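Local coordinates for SspB protein (PDB 6JUF), which probably acts as a metal-dependent DNase within a bacterial anti-phage defence system that senses DNA phosphorothioation, at residues R71-D76 and K339-E344; P87-W93 and F327-W333; E97-D101 and Y318-R324. All coordinates share one frame; numbering follows the deposited sequence. Where two conformers were deposited one is given.

Contact 1 (R71-D76 and K339-E344); sequences REHYGD and KLAEAE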
loop_
_atom_site.group_PDB
_atom_site.type_symbol
_atom_site.label_atom_id
_atom_site.label_comp_id
_atom_site.label_asym_id
_atom_site.label_seq_id
_atom_site.Cartn_x
_atom_site.Cartn_y
_atom_site.Cartn_z
ATOM N N ARG B 71 -22.261 8.120 0.366
ATOM C CA ARG B 71 -23.511 7.923 1.093
ATOM C C ARG B 71 -24.436 7.196 0.123
ATOM O O ARG B 71 -24.250 7.305 -1.101
ATOM C CB ARG B 71 -24.151 9.264 1.521
ATOM C CG ARG B 71 -23.642 9.921 2.819
ATOM C CD ARG B 71 -24.694 9.470 3.883
ATOM N NE ARG B 71 -24.636 10.432 4.872
ATOM C CZ ARG B 71 -25.075 10.359 6.091
ATOM N NH1 ARG B 71 -25.725 9.275 6.507
ATOM N NH2 ARG B 71 -24.844 11.418 6.858
ATOM N N GLU B 72 -25.442 6.500 0.625
ATOM C CA GLU B 72 -26.380 5.833 -0.227
ATOM C C GLU B 72 -27.812 6.354 0.071
ATOM O O GLU B 72 -28.162 6.722 1.209
ATOM C CB GLU B 72 -26.303 4.288 -0.054
ATOM C CG GLU B 72 -24.950 3.709 -0.447
ATOM C CD GLU B 72 -24.961 2.209 -0.447
ATOM O OE1 GLU B 72 -26.020 1.572 -0.242
ATOM O OE2 GLU B 72 -23.864 1.651 -0.608
ATOM N N HIS B 73 -28.612 6.363 -1.004
ATOM C CA HIS B 73 -30.022 6.831 -0.896
ATOM C C HIS B 73 -30.836 6.332 -2.031
ATOM O O HIS B 73 -30.274 6.058 -3.067
ATOM C CB HIS B 73 -30.082 8.357 -0.835
ATOM C CG HIS B 73 -31.368 8.872 -0.214
ATOM N ND1 HIS B 73 -32.275 9.530 -0.940
ATOM C CD2 HIS B 73 -31.943 8.668 1.038
ATOM C CE1 HIS B 73 -33.337 9.848 -0.163
ATOM N NE2 HIS B 73 -33.143 9.301 1.032
ATOM N N TYR B 74 -32.163 6.242 -1.901
ATOM C CA TYR B 74 -32.967 5.900 -3.089
ATOM C C TYR B 74 -32.770 6.924 -4.217
ATOM O O TYR B 74 -32.598 8.143 -3.975
ATOM C CB TYR B 74 -34.459 5.786 -2.736
ATOM C CG TYR B 74 -34.710 4.984 -1.461
ATOM C CD1 TYR B 74 -34.711 3.578 -1.475
ATOM C CD2 TYR B 74 -34.925 5.635 -0.241
ATOM C CE1 TYR B 74 -34.953 2.846 -0.316
ATOM C CE2 TYR B 74 -35.146 4.917 0.925
ATOM C CZ TYR B 74 -35.162 3.524 0.887
ATOM O OH TYR B 74 -35.395 2.806 2.059
ATOM N N GLY B 75 -32.751 6.425 -5.459
ATOM C CA GLY B 75 -32.762 7.286 -6.641
ATOM C C GLY B 75 -34.166 7.864 -6.720
ATOM O O GLY B 75 -35.040 7.445 -5.993
ATOM N N ASP B 76 -34.382 8.827 -7.601
ATOM C CA ASP B 76 -35.700 9.453 -7.763
ATOM C C ASP B 76 -36.645 8.523 -8.551
ATOM O O ASP B 76 -37.398 8.942 -9.446
ATOM C CB ASP B 76 -35.493 10.737 -8.543
ATOM C CG ASP B 76 -34.534 10.544 -9.693
ATOM O OD1 ASP B 76 -34.493 9.429 -10.283
ATOM O OD2 ASP B 76 -33.797 11.502 -9.998
ATOM N N LYS B 339 -28.634 14.238 -2.962
ATOM C CA LYS B 339 -28.918 12.968 -2.199
ATOM C C LYS B 339 -28.066 12.700 -0.958
ATOM O O LYS B 339 -28.541 12.066 -0.004
ATOM C CB LYS B 339 -29.036 11.740 -3.069
ATOM C CG LYS B 339 -30.456 11.603 -3.634
ATOM C CD LYS B 339 -30.502 11.319 -5.083
ATOM C CE LYS B 339 -31.908 11.700 -5.591
ATOM N NZ LYS B 339 -33.032 11.082 -4.833
ATOM N N LEU B 340 -26.860 13.303 -0.936
ATOM C CA LEU B 340 -26.046 13.318 0.333
ATOM C C LEU B 340 -26.823 13.870 1.553
ATOM O O LEU B 340 -26.886 13.200 2.552
ATOM C CB LEU B 340 -24.734 14.123 0.166
ATOM C CG LEU B 340 -23.809 13.627 -0.964
ATOM C CD1 LEU B 340 -22.623 14.524 -1.199
ATOM C CD2 LEU B 340 -23.299 12.243 -0.567
ATOM N N ALA B 341 -27.390 15.093 1.456
ATOM C CA ALA B 341 -28.133 15.708 2.571
ATOM C C ALA B 341 -29.403 14.867 2.874
ATOM O O ALA B 341 -29.822 14.751 4.011
ATOM C CB ALA B 341 -28.461 17.177 2.266
ATOM N N GLU B 342 -29.987 14.340 1.788
ATOM C CA GLU B 342 -31.188 13.500 1.866
ATOM C C GLU B 342 -30.931 12.251 2.709
ATOM O O GLU B 342 -31.731 11.896 3.589
ATOM C CB GLU B 342 -31.729 13.145 0.472
ATOM C CG GLU B 342 -32.613 14.239 -0.116
ATOM C CD GLU B 342 -33.597 14.778 0.907
ATOM O OE1 GLU B 342 -34.451 13.996 1.399
ATOM O OE2 GLU B 342 -33.513 15.993 1.223
ATOM N N ALA B 343 -29.792 11.607 2.430
ATOM C CA ALA B 343 -29.315 10.518 3.267
ATOM C C ALA B 343 -29.047 10.898 4.769
ATOM O O ALA B 343 -29.460 10.177 5.709
ATOM C CB ALA B 343 -28.090 9.839 2.608
ATOM N N GLU B 344 -28.342 12.020 4.993
ATOM C CA GLU B 344 -28.167 12.538 6.358
ATOM C C GLU B 344 -29.536 12.771 7.064
ATOM O O GLU B 344 -29.732 12.364 8.206
ATOM C CB GLU B 344 -27.310 13.789 6.351
ATOM C CG GLU B 344 -26.769 14.090 7.756
ATOM C CD GLU B 344 -26.148 15.449 7.856
ATOM O OE1 GLU B 344 -26.718 16.386 7.263
ATOM O OE2 GLU B 344 -25.094 15.586 8.512
#
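Strand 71-74 runs almost square across the first turns of helix 339-350, the two short axes 88° apart and 7.5 Å from each other at closest approach. His73 and Ala343 bring their CA atoms nearest, and Arg71 and His73, alternate residues of the strand, both point toward the helix. Ala343 fits between them: its methyl CB lies 3.4 Å from the backbone O of Glu72 and 3.6 Å from CD of Arg71. The His73 imidazole reaches across the helix, its side chain crossing that of Lys339 at about a right angle, with CB of Glu342 over one ring face in a CH-pi contact, 4.0 Å from the centroid; His73 CG is anti to its own backbone nitrogen (chi1 -158°), which carries the ring over Lys339, Glu342 and Ala343. The strand belongs to a two-stranded antiparallel sheet with 83-87, and the last modelled helix, 339-350, packs on it, so a late part of the chain closes over an early hairpin. Arg71 bends at chi2 and lays one guanidinium face over CA of Glu344, while NH2 passes 3.4 Å from CG of that residue. The Glu344 carboxylate stands beyond salt-bridge distance, and Arg71 NH2 instead donates to Gly123 O. At the other end Lys339 NZ gives a hydrogen bond to O of Tyr74 (3.1 Å), only 17° from the carbonyl plane. Glu72 starts away from the helix, and its OE2 forms salt bridges with Arg61 and Arg65.

Contact 2 (P87-W93 and F327-W333); sequences PTWEARW and FPTREDW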
loop_
_atom_site.group_PDB
_atom_site.type_symbol
_atom_site.label_atom_id
_atom_site.label_comp_id
_atom_site.label_asym_id
_atom_site.label_seq_id
_atom_site.Cartn_x
_atom_site.Cartn_y
_atom_site.Cartn_z
ATOM N N PRO B 87 -20.724 10.136 -4.094
ATOM C CA PRO B 87 -19.479 10.513 -3.444
ATOM C C PRO B 87 -19.645 11.686 -2.436
ATOM O O PRO B 87 -20.349 12.655 -2.724
ATOM C CB PRO B 87 -18.566 10.952 -4.632
ATOM C CG PRO B 87 -19.533 11.553 -5.631
ATOM C CD PRO B 87 -20.804 10.694 -5.482
ATOM N N THR B 88 -18.996 11.579 -1.254
ATOM C CA THR B 88 -19.100 12.612 -0.261
ATOM C C THR B 88 -18.123 13.710 -0.592
ATOM O O THR B 88 -17.141 13.469 -1.361
ATOM C CB THR B 88 -18.769 12.042 1.118
ATOM O OG1 THR B 88 -17.427 11.514 1.064
ATOM C CG2 THR B 88 -19.708 10.929 1.499
ATOM N N TRP B 89 -18.288 14.870 -0.017
ATOM C CA TRP B 89 -17.331 15.955 -0.207
ATOM C C TRP B 89 -15.988 15.524 0.313
ATOM O O TRP B 89 -14.959 15.920 -0.251
ATOM C CB TRP B 89 -17.877 17.195 0.491
ATOM C CG TRP B 89 -16.906 18.372 0.422
ATOM C CD1 TRP B 89 -16.875 19.386 -0.532
ATOM C CD2 TRP B 89 -15.793 18.687 1.340
ATOM N NE1 TRP B 89 -15.891 20.302 -0.244
ATOM C CE2 TRP B 89 -15.174 19.908 0.840
ATOM C CE3 TRP B 89 -15.263 18.061 2.459
ATOM C CZ2 TRP B 89 -14.113 20.537 1.509
ATOM C CZ3 TRP B 89 -14.178 18.645 3.093
ATOM C CH2 TRP B 89 -13.620 19.863 2.638
ATOM N N GLU B 90 -15.948 14.704 1.388
ATOM C CA GLU B 90 -14.665 14.237 1.877
ATOM C C GLU B 90 -13.887 13.410 0.856
ATOM O O GLU B 90 -12.638 13.465 0.775
ATOM C CB GLU B 90 -14.811 13.451 3.248
ATOM C CG GLU B 90 -15.118 14.351 4.432
ATOM C CD GLU B 90 -16.536 14.887 4.499
ATOM O OE1 GLU B 90 -17.453 14.388 3.725
ATOM O OE2 GLU B 90 -16.757 15.756 5.322
ATOM N N ALA B 91 -14.593 12.580 0.080
ATOM C CA ALA B 91 -13.945 11.806 -0.957
ATOM C C ALA B 91 -13.423 12.764 -2.049
ATOM O O ALA B 91 -12.288 12.582 -2.525
ATOM C CB ALA B 91 -14.905 10.795 -1.585
ATOM N N ARG B 92 -14.178 13.795 -2.416
ATOM C CA ARG B 92 -13.669 14.794 -3.371
ATOM C C ARG B 92 -12.386 15.452 -2.795
ATOM O O ARG B 92 -11.464 15.688 -3.567
ATOM C CB ARG B 92 -14.732 15.871 -3.632
ATOM C CG ARG B 92 -14.278 17.103 -4.393
ATOM C CD ARG B 92 -13.848 16.730 -5.809
ATOM N NE ARG B 92 -13.343 17.870 -6.608
ATOM C CZ ARG B 92 -12.076 18.282 -6.623
ATOM N NH1 ARG B 92 -11.141 17.742 -5.812
ATOM N NH2 ARG B 92 -11.735 19.308 -7.417
ATOM N N TRP B 93 -12.358 15.773 -1.512
ATOM C CA TRP B 93 -11.217 16.449 -0.923
ATOM C C TRP B 93 -10.003 15.518 -0.901
ATOM O O TRP B 93 -8.890 15.959 -1.124
ATOM C CB TRP B 93 -11.614 16.959 0.457
ATOM C CG TRP B 93 -10.447 17.509 1.228
ATOM C CD1 TRP B 93 -9.977 18.815 1.268
ATOM C CD2 TRP B 93 -9.594 16.750 2.144
ATOM N NE1 TRP B 93 -8.875 18.897 2.082
ATOM C CE2 TRP B 93 -8.607 17.675 2.650
ATOM C CE3 TRP B 93 -9.560 15.406 2.567
ATOM C CZ2 TRP B 93 -7.608 17.279 3.564
ATOM C CZ3 TRP B 93 -8.583 15.050 3.512
ATOM C CH2 TRP B 93 -7.610 15.983 3.960
ATOM N N PHE B 327 -11.766 24.367 -6.577
ATOM C CA PHE B 327 -12.125 23.373 -5.559
ATOM C C PHE B 327 -13.501 23.647 -4.995
ATOM O O PHE B 327 -13.750 24.757 -4.560
ATOM C CB PHE B 327 -11.114 23.331 -4.414
ATOM C CG PHE B 327 -11.365 22.151 -3.496
ATOM C CD1 PHE B 327 -10.756 20.926 -3.753
ATOM C CD2 PHE B 327 -12.284 22.262 -2.482
ATOM C CE1 PHE B 327 -11.016 19.813 -2.925
ATOM C CE2 PHE B 327 -12.565 21.175 -1.673
ATOM C CZ PHE B 327 -11.929 19.953 -1.899
ATOM N N PRO B 328 -14.406 22.646 -5.021
ATOM C CA PRO B 328 -15.784 22.949 -4.584
ATOM C C PRO B 328 -15.958 23.106 -3.093
ATOM O O PRO B 328 -15.355 22.294 -2.325
ATOM C CB PRO B 328 -16.570 21.722 -5.018
ATOM C CG PRO B 328 -15.569 20.611 -5.105
ATOM C CD PRO B 328 -14.221 21.214 -5.428
ATOM N N THR B 329 -16.764 24.077 -2.664
ATOM C CA THR B 329 -17.219 24.147 -1.279
ATOM C C THR B 329 -18.141 22.957 -0.966
ATOM O O THR B 329 -18.606 22.257 -1.898
ATOM C CB THR B 329 -17.971 25.441 -1.007
ATOM O OG1 THR B 329 -19.185 25.513 -1.786
ATOM C CG2 THR B 329 -17.041 26.664 -1.296
ATOM N N ARG B 330 -18.432 22.735 0.305
ATOM C CA ARG B 330 -19.413 21.712 0.643
ATOM C C ARG B 330 -20.765 22.078 -0.015
ATOM O O ARG B 330 -21.538 21.183 -0.432
ATOM C CB ARG B 330 -19.497 21.599 2.172
ATOM C CG ARG B 330 -18.154 21.208 2.821
ATOM C CD ARG B 330 -18.208 21.036 4.337
ATOM N NE ARG B 330 -18.546 19.679 4.468
ATOM C CZ ARG B 330 -17.774 18.666 4.877
ATOM N NH1 ARG B 330 -16.569 18.781 5.495
ATOM N NH2 ARG B 330 -18.317 17.522 4.783
ATOM N N GLU B 331 -21.046 23.367 -0.144
ATOM C CA GLU B 331 -22.346 23.814 -0.645
ATOM C C GLU B 331 -22.448 23.511 -2.132
ATOM O O GLU B 331 -23.502 23.140 -2.636
ATOM C CB GLU B 331 -22.497 25.342 -0.407
ATOM C CG GLU B 331 -22.650 25.845 1.038
ATOM C CD GLU B 331 -21.445 25.611 1.981
ATOM O OE1 GLU B 331 -21.687 25.540 3.224
ATOM O OE2 GLU B 331 -20.247 25.493 1.549
ATOM N N ASP B 332 -21.363 23.742 -2.859
ATOM C CA ASP B 332 -21.259 23.475 -4.277
ATOM C C ASP B 332 -21.449 22.006 -4.526
ATOM O O ASP B 332 -22.203 21.592 -5.420
ATOM C CB ASP B 332 -19.876 23.787 -4.817
ATOM C CG ASP B 332 -19.539 25.263 -4.861
ATOM O OD1 ASP B 332 -20.422 26.130 -4.975
ATOM O OD2 ASP B 332 -18.291 25.529 -4.829
ATOM N N TRP B 333 -20.765 21.207 -3.703
ATOM C CA TRP B 333 -20.917 19.757 -3.800
ATOM C C TRP B 333 -22.320 19.259 -3.475
ATOM O O TRP B 333 -22.817 18.321 -4.180
ATOM C CB TRP B 333 -19.850 19.129 -2.885
ATOM C CG TRP B 333 -19.582 17.683 -3.157
ATOM C CD1 TRP B 333 -20.011 16.583 -2.436
ATOM C CD2 TRP B 333 -18.783 17.157 -4.248
ATOM N NE1 TRP B 333 -19.556 15.399 -3.031
ATOM C CE2 TRP B 333 -18.805 15.691 -4.133
ATOM C CE3 TRP B 333 -18.089 17.748 -5.322
ATOM C CZ2 TRP B 333 -18.135 14.882 -5.043
ATOM C CZ3 TRP B 333 -17.433 16.938 -6.251
ATOM C CH2 TRP B 333 -17.446 15.517 -6.131
#
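Trp89, Trp93, Phe327 and Trp333 form an aromatic cluster where the start of helix 89-95 meets the start of helix 330-336, each preceded by an N-cap threonine; Thr329 and Asp332 complete a capping box. The tight part is buried and holds two indole N-H groups on backbone carbonyls in reciprocal fashion: Trp89 NE1 to Pro328 O and Trp333 NE1 to Pro87 O, both 2.9 Å with the acceptor near the ring plane. Trp89 turns its edge toward the face of Trp333 in an offset edge-to-face pair, planes at 80°. Aliphatic carbons fill in around the rings. CB of Arg92 lies over the six-membered ring of Trp333, while its guanidinium, paired with Asp98, has Pro328 CD and Phe327 CD1 over one face. CZ of Phe327 points at the Trp93 backbone, 3.7 Å from CA. Toward solvent the packing gives way to charge: the partly exposed Arg330 runs across Trp89 and bends at chi3 (89°), which brings its guanidinium to Glu90 OE2 in a salt bridge whose modelled NH2 separation is implausibly short, so its exact geometry is doubtful. Trp311 lies near this bridge, in a cation-pi contact with Arg330. Before that bend, CG of Arg330 sits almost centrally above the five-membered ring of Trp89, 3.7 Å from its centroid.

Contact 3 (E97-D101 and Y318-R324); sequences EDGAD and YDNVRSR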
loop_
_atom_site.group_PDB
_atom_site.type_symbol
_atom_site.label_atom_id
_atom_site.label_comp_id
_atom_site.label_asym_id
_atom_site.label_seq_id
_atom_site.Cartn_x
_atom_site.Cartn_y
_atom_site.Cartn_z
ATOM N N GLU B 97 -7.936 13.354 -8.176
ATOM C CA GLU B 97 -6.635 13.667 -8.710
ATOM C C GLU B 97 -6.169 15.054 -8.280
ATOM O O GLU B 97 -4.969 15.267 -8.027
ATOM C CB GLU B 97 -6.645 13.499 -10.256
ATOM C CG GLU B 97 -6.071 14.622 -11.087
ATOM C CD GLU B 97 -6.546 14.559 -12.551
ATOM O OE1 GLU B 97 -7.772 14.445 -12.818
ATOM O OE2 GLU B 97 -5.681 14.626 -13.443
ATOM N N ASP B 98 -7.119 15.972 -8.123
ATOM C CA ASP B 98 -6.807 17.308 -7.689
ATOM C C ASP B 98 -6.879 17.527 -6.129
ATOM O O ASP B 98 -6.747 18.669 -5.639
ATOM C CB ASP B 98 -7.716 18.234 -8.532
ATOM C CG ASP B 98 -7.864 19.591 -7.955
ATOM O OD1 ASP B 98 -6.831 20.297 -7.883
ATOM O OD2 ASP B 98 -9.019 19.944 -7.602
ATOM N N GLY B 99 -6.904 16.427 -5.379
ATOM C CA GLY B 99 -7.210 16.420 -3.933
ATOM C C GLY B 99 -6.004 16.247 -3.030
ATOM O O GLY B 99 -4.856 16.456 -3.471
ATOM N N ALA B 100 -6.222 15.941 -1.762
ATOM C CA ALA B 100 -5.224 15.958 -0.732
ATOM C C ALA B 100 -4.183 14.877 -0.937
ATOM O O ALA B 100 -2.980 15.122 -0.801
ATOM C CB ALA B 100 -5.839 15.805 0.675
ATOM N N ASP B 101 -4.624 13.651 -1.195
ATOM C CA ASP B 101 -3.678 12.557 -1.296
ATOM C C ASP B 101 -4.314 11.383 -2.059
ATOM O O ASP B 101 -4.581 10.319 -1.475
ATOM C CB ASP B 101 -3.232 12.165 0.131
ATOM C CG ASP B 101 -2.078 11.153 0.168
ATOM O OD1 ASP B 101 -1.447 10.874 -0.858
ATOM O OD2 ASP B 101 -1.736 10.635 1.273
ATOM N N TYR B 318 -2.528 19.246 4.574
ATOM C CA TYR B 318 -2.410 18.896 3.149
ATOM C C TYR B 318 -2.243 20.095 2.228
ATOM O O TYR B 318 -2.615 20.038 1.036
ATOM C CB TYR B 318 -3.625 18.039 2.720
ATOM C CG TYR B 318 -3.576 16.689 3.359
ATOM C CD1 TYR B 318 -2.848 15.672 2.778
ATOM C CD2 TYR B 318 -4.153 16.463 4.617
ATOM C CE1 TYR B 318 -2.775 14.421 3.357
ATOM C CE2 TYR B 318 -4.074 15.239 5.237
ATOM C CZ TYR B 318 -3.387 14.219 4.601
ATOM O OH TYR B 318 -3.263 12.976 5.178
ATOM N N ASP B 319 -1.639 21.141 2.767
ATOM C CA ASP B 319 -1.307 22.323 1.962
ATOM C C ASP B 319 -2.512 23.048 1.370
ATOM O O ASP B 319 -2.423 23.598 0.246
ATOM C CB ASP B 319 -0.275 21.939 0.906
ATOM C CG ASP B 319 1.160 22.192 1.378
ATOM O OD1 ASP B 319 1.409 22.486 2.579
ATOM O OD2 ASP B 319 2.044 22.119 0.541
ATOM N N ASN B 320 -3.610 23.090 2.147
ATOM C CA ASN B 320 -4.768 23.915 1.833
ATOM C C ASN B 320 -5.319 23.611 0.458
ATOM O O ASN B 320 -5.399 24.462 -0.441
ATOM C CB ASN B 320 -4.377 25.388 2.046
ATOM C CG ASN B 320 -3.956 25.643 3.482
ATOM O OD1 ASN B 320 -2.845 26.163 3.740
ATOM N ND2 ASN B 320 -4.799 25.275 4.419
ATOM N N VAL B 321 -5.743 22.348 0.321
ATOM C CA VAL B 321 -6.452 21.906 -0.894
ATOM C C VAL B 321 -7.640 22.815 -1.237
ATOM O O VAL B 321 -7.905 23.032 -2.461
ATOM C CB VAL B 321 -6.950 20.463 -0.685
ATOM C CG1 VAL B 321 -7.676 19.940 -1.890
ATOM C CG2 VAL B 321 -5.766 19.553 -0.358
ATOM N N ARG B 322 -8.373 23.279 -0.232
ATOM C CA ARG B 322 -9.629 24.032 -0.466
ATOM C C ARG B 322 -9.369 25.364 -1.213
ATOM O O ARG B 322 -10.280 25.944 -1.785
ATOM C CB ARG B 322 -10.394 24.259 0.857
ATOM C CG ARG B 322 -10.943 22.994 1.521
ATOM C CD ARG B 322 -11.562 23.267 2.882
ATOM N NE ARG B 322 -10.605 23.943 3.787
ATOM C CZ ARG B 322 -10.929 24.420 4.988
ATOM N NH1 ARG B 322 -12.134 24.253 5.477
ATOM N NH2 ARG B 322 -9.998 25.028 5.665
ATOM N N SER B 323 -8.118 25.816 -1.165
ATOM C CA SER B 323 -7.648 27.047 -1.826
ATOM C C SER B 323 -7.341 26.918 -3.292
ATOM O O SER B 323 -7.154 27.931 -3.985
ATOM C CB SER B 323 -6.368 27.540 -1.160
ATOM O OG SER B 323 -6.725 27.958 0.122
ATOM N N ARG B 324 -7.282 25.687 -3.776
ATOM C CA ARG B 324 -6.892 25.408 -5.157
ATOM C C ARG B 324 -8.007 25.916 -6.056
ATOM O O ARG B 324 -9.210 25.907 -5.676
ATOM C CB ARG B 324 -6.668 23.915 -5.405
ATOM C CG ARG B 324 -5.475 23.393 -4.646
ATOM C CD ARG B 324 -5.225 21.894 -4.861
ATOM N NE ARG B 324 -4.184 21.506 -3.920
ATOM C CZ ARG B 324 -3.784 20.269 -3.657
ATOM N NH1 ARG B 324 -4.326 19.248 -4.284
ATOM N NH2 ARG B 324 -2.835 20.065 -2.758
#
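A Schellman motif with Asp319 as its C-prime residue ends helix 306-317, and the loop that follows, including the 3-10 turn 321-323, packs against the loop after helix 89-95. Arg324 makes the polar half of this loop-to-loop contact. Its chain is extended from CG to NE and delivers a single nitrogen, NH1, between two successive carbonyls, donating to O of Asp98 (2.8 Å) and O of Gly99 (3.0 Å). The nitrogen stands well above both carbonyl planes, and N-H...O angles of 142° and 139° leave each bond bent. Both bonds hold the same nitrogen against the loop 97-101, and Val321 CG2 lies over one guanidinium face. Asp98 contributes its backbone here; its OD2 is taken by Arg92. The apolar half centres on Ala100, whose CB rests 3.6 Å from CG of Tyr318, with CG2 of Val321 3.7 Å from CA of Ala100. Asp101 places CB near CE1 of the same tyrosine ring. Beyond the two loops, the hydroxyl of Ser109 in helix 107-118 is hydrogen-bonded to Asp101 OD2 and to Tyr318 OH, and Trp93 of helix 89-95 meets Tyr318 edge-to-face, so the contact lies among the ends of helices 89-95 and 306-317 and the start of helix 107-118.

How the contacts relate
Contact 2 is the buried one, built from indoles and their N-H bonds, with contacts 1 and 3 to either end of it in the fold. Contact 1 lies at the surface and joins strand to helix through methyl packing and one lysine bond; contact 3, partly buried, joins two loops through an arginine on backbone carbonyls. Along the chain they are nested, 3 within 2 within 1. Leu340 CD1 packs on Pro87 O and Trp333 CD1, coupling contact 1 to contact 2, and helices 330-336 and 339-350 are consecutive. Contacts 2 and 3 lie on consecutive elements, helix 89-95 and the loop after it, joined by the Arg92-Asp98 salt bridge and by Phe327 packing on Val321, while contacts 1 and 3 stay about 15 Å apart at their nearest atoms.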